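Local coordinates for ketosynthase (Streptomyces sp. MSC090213JE08, PDB 6KXD), which belongs to the ketosynthase/chain length factor complex of the highly reducing type II polyketide synthase for ishigamide and probably takes part in building the polyketide chain, at residues P20-W25 / G234-E239; G115-I120 / T198-G203. All coordinates share one frame; numbering follows the deposited sequence.

Contact 1 and contact 2 are successive steps across the same sheet in the N-terminal half of a thiolase-type fold, their centres about 9 Å apart. Strand 229-240 joins them: it pairs antiparallel with strand 20-29 in contact 1 and, along its other edge, antiparallel with strand 199-206 of contact 2, so that the order runs 20-29, 229-240, 199-206, 114-119. Probable hydrogen bonds connect the two, from Phe236 N to Val202 O and from Val238 N to Tyr200 O, both 2.7 Å. In sequence, contact 2 is nested inside the loop that contact 1 closes. Both are buried; at the end of segment 115-120, Ile120 packs on Thr167 of the partner subunit.

Contact 1: P20-W25 / G234-E239; sequences PVITGW and GLFLVE
An antiparallel strand pair interrupted by a beta bulge joins Pro20-Trp25 to Gly234-Glu239 in the sheet of this thiolase-type fold, with short axes 4.5 Å apart at 148°. Val21 and Glu239 form a hydrogen-bonded pair, each N reaching the other's O at 2.8 Å. At the bulge, Thr23 and Gly24 lie opposite Leu237 alone: Leu237 O accepts from Thr23 N, whereas Leu237 N donates to Gly24 O from 46° above the carbonyl plane. The extra residue leaves the buried Gly24 N without a partner. Ile22, Trp25, Phe236 and Val238 share one face. There CB of Trp25 meets CD1 of the Phe236 ring at 3.5 Å, and Ile22 CG2 approaches the same atom obliquely at 4.1 Å. The indole itself leads away from strand 234-239, and both aromatic residues pack on helix 332-344. Pro20 CB touches Val238 CG1 at 3.6 Å, next to helix 180-193. On the face bearing Val21, Leu237 and Glu239, the extended glutamate crosses Thr23 at about a right angle. Both carboxylate oxygens have a partner, OE2 the backbone N of Glu245 and OE1 the threonine. With chi1 at 66°, OG1 of Thr23 sits between its own N and carbonyl carbon and donates to the anti lone pair of Glu239 OE1 at 2.7 Å.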
loop_
_atom_site.group_PDB
_atom_site.type_symbol
_atom_site.label_atom_id
_atom_site.label_comp_id
_atom_site.label_asym_id
_atom_site.label_seq_id
_atom_site.Cartn_x
_atom_site.Cartn_y
_atom_site.Cartn_z
ATOM N N PRO B 20 -19.958 8.272 -3.849
ATOM C CA PRO B 20 -19.493 8.380 -2.473
ATOM C C PRO B 20 -19.654 9.808 -1.950
ATOM O O PRO B 20 -19.463 10.780 -2.683
ATOM C CB PRO B 20 -18.044 7.892 -2.534
ATOM C CG PRO B 20 -17.619 8.100 -3.957
ATOM C CD PRO B 20 -18.872 8.046 -4.817
ATOM N N VAL B 21 -19.999 9.892 -0.674
ATOM C CA VAL B 21 -20.154 11.084 0.020
ATOM C C VAL B 21 -19.281 11.012 1.252
ATOM O O VAL B 21 -19.204 9.979 1.905
ATOM C CB VAL B 21 -21.625 11.384 0.372
ATOM C CG1 VAL B 21 -22.415 11.639 -0.904
ATOM C CG2 VAL B 21 -22.293 10.305 1.190
ATOM N N ILE B 22 -18.662 12.151 1.549
ATOM C CA ILE B 22 -18.021 12.310 2.780
ATOM C C ILE B 22 -19.054 12.806 3.794
ATOM O O ILE B 22 -19.638 13.864 3.579
ATOM C CB ILE B 22 -16.882 13.309 2.651
ATOM C CG1 ILE B 22 -15.812 12.809 1.680
ATOM C CG2 ILE B 22 -16.354 13.614 4.022
ATOM C CD1 ILE B 22 -14.731 13.858 1.423
ATOM N N THR B 23 -19.192 12.095 4.911
ATOM C CA THR B 23 -20.211 12.446 5.940
ATOM C C THR B 23 -19.556 12.837 7.248
ATOM O O THR B 23 -20.250 13.188 8.210
ATOM C CB THR B 23 -21.192 11.288 6.124
ATOM O OG1 THR B 23 -20.402 10.239 6.680
ATOM C CG2 THR B 23 -21.828 10.878 4.819
ATOM N N GLY B 24 -18.221 12.890 7.264
ATOM C CA GLY B 24 -17.526 13.278 8.441
ATOM C C GLY B 24 -16.032 13.362 8.166
ATOM O O GLY B 24 -15.568 12.757 7.216
ATOM N N TRP B 25 -15.343 14.094 9.019
ATOM C CA TRP B 25 -13.918 14.202 8.915
ATOM C C TRP B 25 -13.309 14.551 10.243
ATOM O O TRP B 25 -13.972 15.006 11.184
ATOM C CB TRP B 25 -13.521 15.210 7.859
ATOM C CG TRP B 25 -13.941 16.614 8.104
ATOM C CD1 TRP B 25 -15.173 17.169 7.913
ATOM C CD2 TRP B 25 -13.098 17.658 8.603
ATOM N NE1 TRP B 25 -15.143 18.498 8.217
ATOM C CE2 TRP B 25 -13.893 18.828 8.657
ATOM C CE3 TRP B 25 -11.755 17.728 8.975
ATOM C CZ2 TRP B 25 -13.381 20.045 9.099
ATOM C CZ3 TRP B 25 -11.253 18.931 9.425
ATOM C CH2 TRP B 25 -12.061 20.072 9.478
ATOM N N GLY B 234 -5.336 13.400 8.367
ATOM C CA GLY B 234 -6.689 13.729 8.039
ATOM C C GLY B 234 -7.422 12.486 7.652
ATOM O O GLY B 234 -6.837 11.634 6.941
ATOM N N LEU B 235 -8.672 12.340 8.138
ATOM C CA LEU B 235 -9.510 11.209 7.867
ATOM C C LEU B 235 -10.938 11.651 7.552
ATOM O O LEU B 235 -11.394 12.677 8.104
ATOM C CB LEU B 235 -9.629 10.292 9.084
ATOM C CG LEU B 235 -8.364 9.605 9.578
ATOM C CD1 LEU B 235 -8.705 8.817 10.832
ATOM C CD2 LEU B 235 -7.791 8.675 8.507
ATOM N N PHE B 236 -11.556 10.879 6.670
ATOM C CA PHE B 236 -12.906 11.069 6.189
ATOM C C PHE B 236 -13.721 9.815 6.401
ATOM O O PHE B 236 -13.223 8.689 6.224
ATOM C CB PHE B 236 -12.907 11.410 4.704
ATOM C CG PHE B 236 -11.956 12.524 4.471
ATOM C CD1 PHE B 236 -12.305 13.823 4.852
ATOM C CD2 PHE B 236 -10.695 12.262 3.985
ATOM C CE1 PHE B 236 -11.404 14.856 4.679
ATOM C CE2 PHE B 236 -9.767 13.283 3.885
ATOM C CZ PHE B 236 -10.132 14.577 4.236
ATOM N N LEU B 237 -14.981 10.025 6.790
ATOM C CA LEU B 237 -15.913 8.954 6.770
ATOM C C LEU B 237 -16.641 9.049 5.428
ATOM O O LEU B 237 -17.253 10.098 5.124
ATOM C CB LEU B 237 -16.825 9.098 7.997
ATOM C CG LEU B 237 -17.630 7.837 8.334
ATOM C CD1 LEU B 237 -18.546 7.462 7.216
ATOM C CD2 LEU B 237 -16.703 6.675 8.626
ATOM N N VAL B 238 -16.520 8.030 4.588
ATOM C CA VAL B 238 -17.148 7.970 3.284
ATOM C C VAL B 238 -18.253 6.906 3.270
ATOM O O VAL B 238 -18.067 5.792 3.738
ATOM C CB VAL B 238 -16.102 7.683 2.185
ATOM C CG1 VAL B 238 -16.715 7.587 0.806
ATOM C CG2 VAL B 238 -15.003 8.746 2.229
ATOM N N GLU B 239 -19.386 7.265 2.679
ATOM C CA GLU B 239 -20.563 6.384 2.564
ATOM C C GLU B 239 -21.108 6.501 1.142
ATOM O O GLU B 239 -20.682 7.372 0.379
ATOM C CB GLU B 239 -21.640 6.799 3.571
ATOM C CG GLU B 239 -21.093 7.157 4.918
ATOM C CD GLU B 239 -22.155 7.235 5.986
ATOM O OE1 GLU B 239 -22.089 8.151 6.807
ATOM O OE2 GLU B 239 -23.055 6.342 5.967
#

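Contact 2: G115-I120 / T198-G203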
loop_
_atom_site.group_PDB
_atom_site.type_symbol
_atom_site.label_atom_id
_atom_site.label_comp_id
_atom_site.label_asym_id
_atom_site.label_seq_id
_atom_site.Cartn_x
_atom_site.Cartn_y
_atom_site.Cartn_z
ATOM N N GLY B 115 -14.694 -0.190 5.874
ATOM C CA GLY B 115 -13.317 -0.295 5.423
ATOM C C GLY B 115 -12.429 0.767 6.049
ATOM O O GLY B 115 -12.889 1.871 6.517
ATOM N N VAL B 116 -11.111 0.508 6.011
ATOM C CA VAL B 116 -10.136 1.474 6.410
ATOM C C VAL B 116 -9.097 1.527 5.305
ATOM O O VAL B 116 -8.603 0.451 4.942
ATOM C CB VAL B 116 -9.415 1.086 7.720
ATOM C CG1 VAL B 116 -8.267 2.048 8.009
ATOM C CG2 VAL B 116 -10.386 1.037 8.890
ATOM N N VAL B 117 -8.812 2.732 4.786
ATOM C CA VAL B 117 -7.643 2.864 3.898
ATOM C C VAL B 117 -6.892 4.146 4.257
ATOM O O VAL B 117 -7.478 5.229 4.293
ATOM C CB VAL B 117 -8.007 2.791 2.409
ATOM C CG1 VAL B 117 -9.037 3.814 1.979
ATOM C CG2 VAL B 117 -6.745 2.890 1.555
ATOM N N LEU B 118 -5.576 4.007 4.550
ATOM C CA LEU B 118 -4.736 5.074 4.939
ATOM C C LEU B 118 -3.605 5.242 3.919
ATOM O O LEU B 118 -2.986 4.267 3.562
ATOM C CB LEU B 118 -4.141 4.791 6.306
ATOM C CG LEU B 118 -3.415 5.960 6.964
ATOM C CD1 LEU B 118 -4.356 7.109 7.329
ATOM C CD2 LEU B 118 -2.674 5.498 8.218
ATOM N N GLY B 119 -3.396 6.468 3.456
ATOM C CA GLY B 119 -2.219 6.786 2.623
ATOM C C GLY B 119 -1.028 7.249 3.470
ATOM O O GLY B 119 -1.134 7.970 4.491
ATOM N N ILE B 120 0.162 6.848 3.020
ATOM C CA ILE B 120 1.412 7.150 3.702
ATOM C C ILE B 120 2.436 7.495 2.623
ATOM O O ILE B 120 2.132 7.351 1.453
ATOM C CB ILE B 120 1.910 5.953 4.528
ATOM C CG1 ILE B 120 2.143 4.721 3.653
ATOM C CG2 ILE B 120 0.953 5.683 5.675
ATOM C CD1 ILE B 120 2.853 3.541 4.340
ATOM N N THR B 198 -19.506 -0.755 2.903
ATOM C CA THR B 198 -20.616 0.212 2.850
ATOM C C THR B 198 -20.147 1.579 3.353
ATOM O O THR B 198 -20.735 2.594 3.060
ATOM C CB THR B 198 -21.785 -0.312 3.695
ATOM O OG1 THR B 198 -21.344 -0.437 5.056
ATOM C CG2 THR B 198 -22.246 -1.660 3.173
ATOM N N LYS B 199 -19.141 1.582 4.226
ATOM C CA LYS B 199 -18.589 2.798 4.747
ATOM C C LYS B 199 -17.059 2.636 4.776
ATOM O O LYS B 199 -16.537 1.530 4.849
ATOM C CB LYS B 199 -18.995 3.089 6.189
ATOM C CG LYS B 199 -20.462 3.339 6.465
ATOM C CD LYS B 199 -20.654 3.897 7.863
ATOM C CE LYS B 199 -21.928 3.410 8.518
ATOM N NZ LYS B 199 -21.884 1.930 8.678
ATOM N N TYR B 200 -16.362 3.760 4.733
ATOM C CA TYR B 200 -14.917 3.757 4.704
ATOM C C TYR B 200 -14.392 4.897 5.531
ATOM O O TYR B 200 -14.904 6.014 5.458
ATOM C CB TYR B 200 -14.345 3.933 3.297
ATOM C CG TYR B 200 -13.587 2.740 2.812
ATOM C CD1 TYR B 200 -12.276 2.473 3.236
ATOM C CD2 TYR B 200 -14.183 1.858 1.943
ATOM C CE1 TYR B 200 -11.601 1.349 2.782
ATOM C CE2 TYR B 200 -13.518 0.740 1.473
ATOM C CZ TYR B 200 -12.219 0.492 1.884
ATOM O OH TYR B 200 -11.652 -0.643 1.402
ATOM N N LEU B 201 -13.363 4.586 6.319
ATOM C CA LEU B 201 -12.488 5.548 6.934
ATOM C C LEU B 201 -11.331 5.711 5.968
ATOM O O LEU B 201 -10.701 4.736 5.657
ATOM C CB LEU B 201 -11.907 5.023 8.234
ATOM C CG LEU B 201 -12.688 5.153 9.518
ATOM C CD1 LEU B 201 -13.640 4.009 9.636
ATOM C CD2 LEU B 201 -11.720 5.152 10.702
ATOM N N VAL B 202 -11.162 6.910 5.427
ATOM C CA VAL B 202 -10.212 7.123 4.347
ATOM C C VAL B 202 -9.357 8.280 4.802
ATOM O O VAL B 202 -9.893 9.349 5.197
ATOM C CB VAL B 202 -10.871 7.564 3.034
ATOM C CG1 VAL B 202 -9.834 7.766 1.917
ATOM C CG2 VAL B 202 -11.950 6.612 2.597
ATOM N N GLY B 203 -8.045 8.175 4.602
ATOM C CA GLY B 203 -7.306 9.369 4.880
ATOM C C GLY B 203 -5.850 9.125 4.691
ATOM O O GLY B 203 -5.489 8.144 4.026
HETATM O O HOH W 1 -9.422 -1.152 2.817
#
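Gly115-Gly119 and Lys199-Gly203 run side by side as parallel strands, their axes 12° apart in direction and 4.5 Å at closest approach, joined by a ladder of five backbone hydrogen bonds from Gly115 N to Lys199 O at one end and Gly119 N to Gly203 O at the other. Tyr200 lays its ring over Gly115, whose CA stands 3.6 Å from the ring centroid and 14° off the normal in a CH-pi contact. This approach needs the glycine, because a CB at Gly115 would run into CZ of the ring. Beyond the glycine, Val117 CG1 reaches Tyr200 CE1 obliquely at 3.6 Å and also touches Val202 CG1 at 4.0 Å; chi1 of 56° sets this methyl between the valine's N and carbonyl carbon. In the thiolase-type fold the pair belongs to a run of parallel strands, with strand 171-174 along the far edge of 114-119 and helix 180-193 against Tyr200 and Val202. The tyrosine hydroxyl is tied back to the neighbouring strand by a water 2.7 Å from OH, which donates to Val116 O at 2.8 Å. An alanine in place of Tyr200 would probably leave Gly115 CA without its aromatic cover and this water without its hydroxyl partner. On the face with Val116 and Leu201, Leu118 CD1 bends over Gly203, 3.6 Å from its carbonyl C.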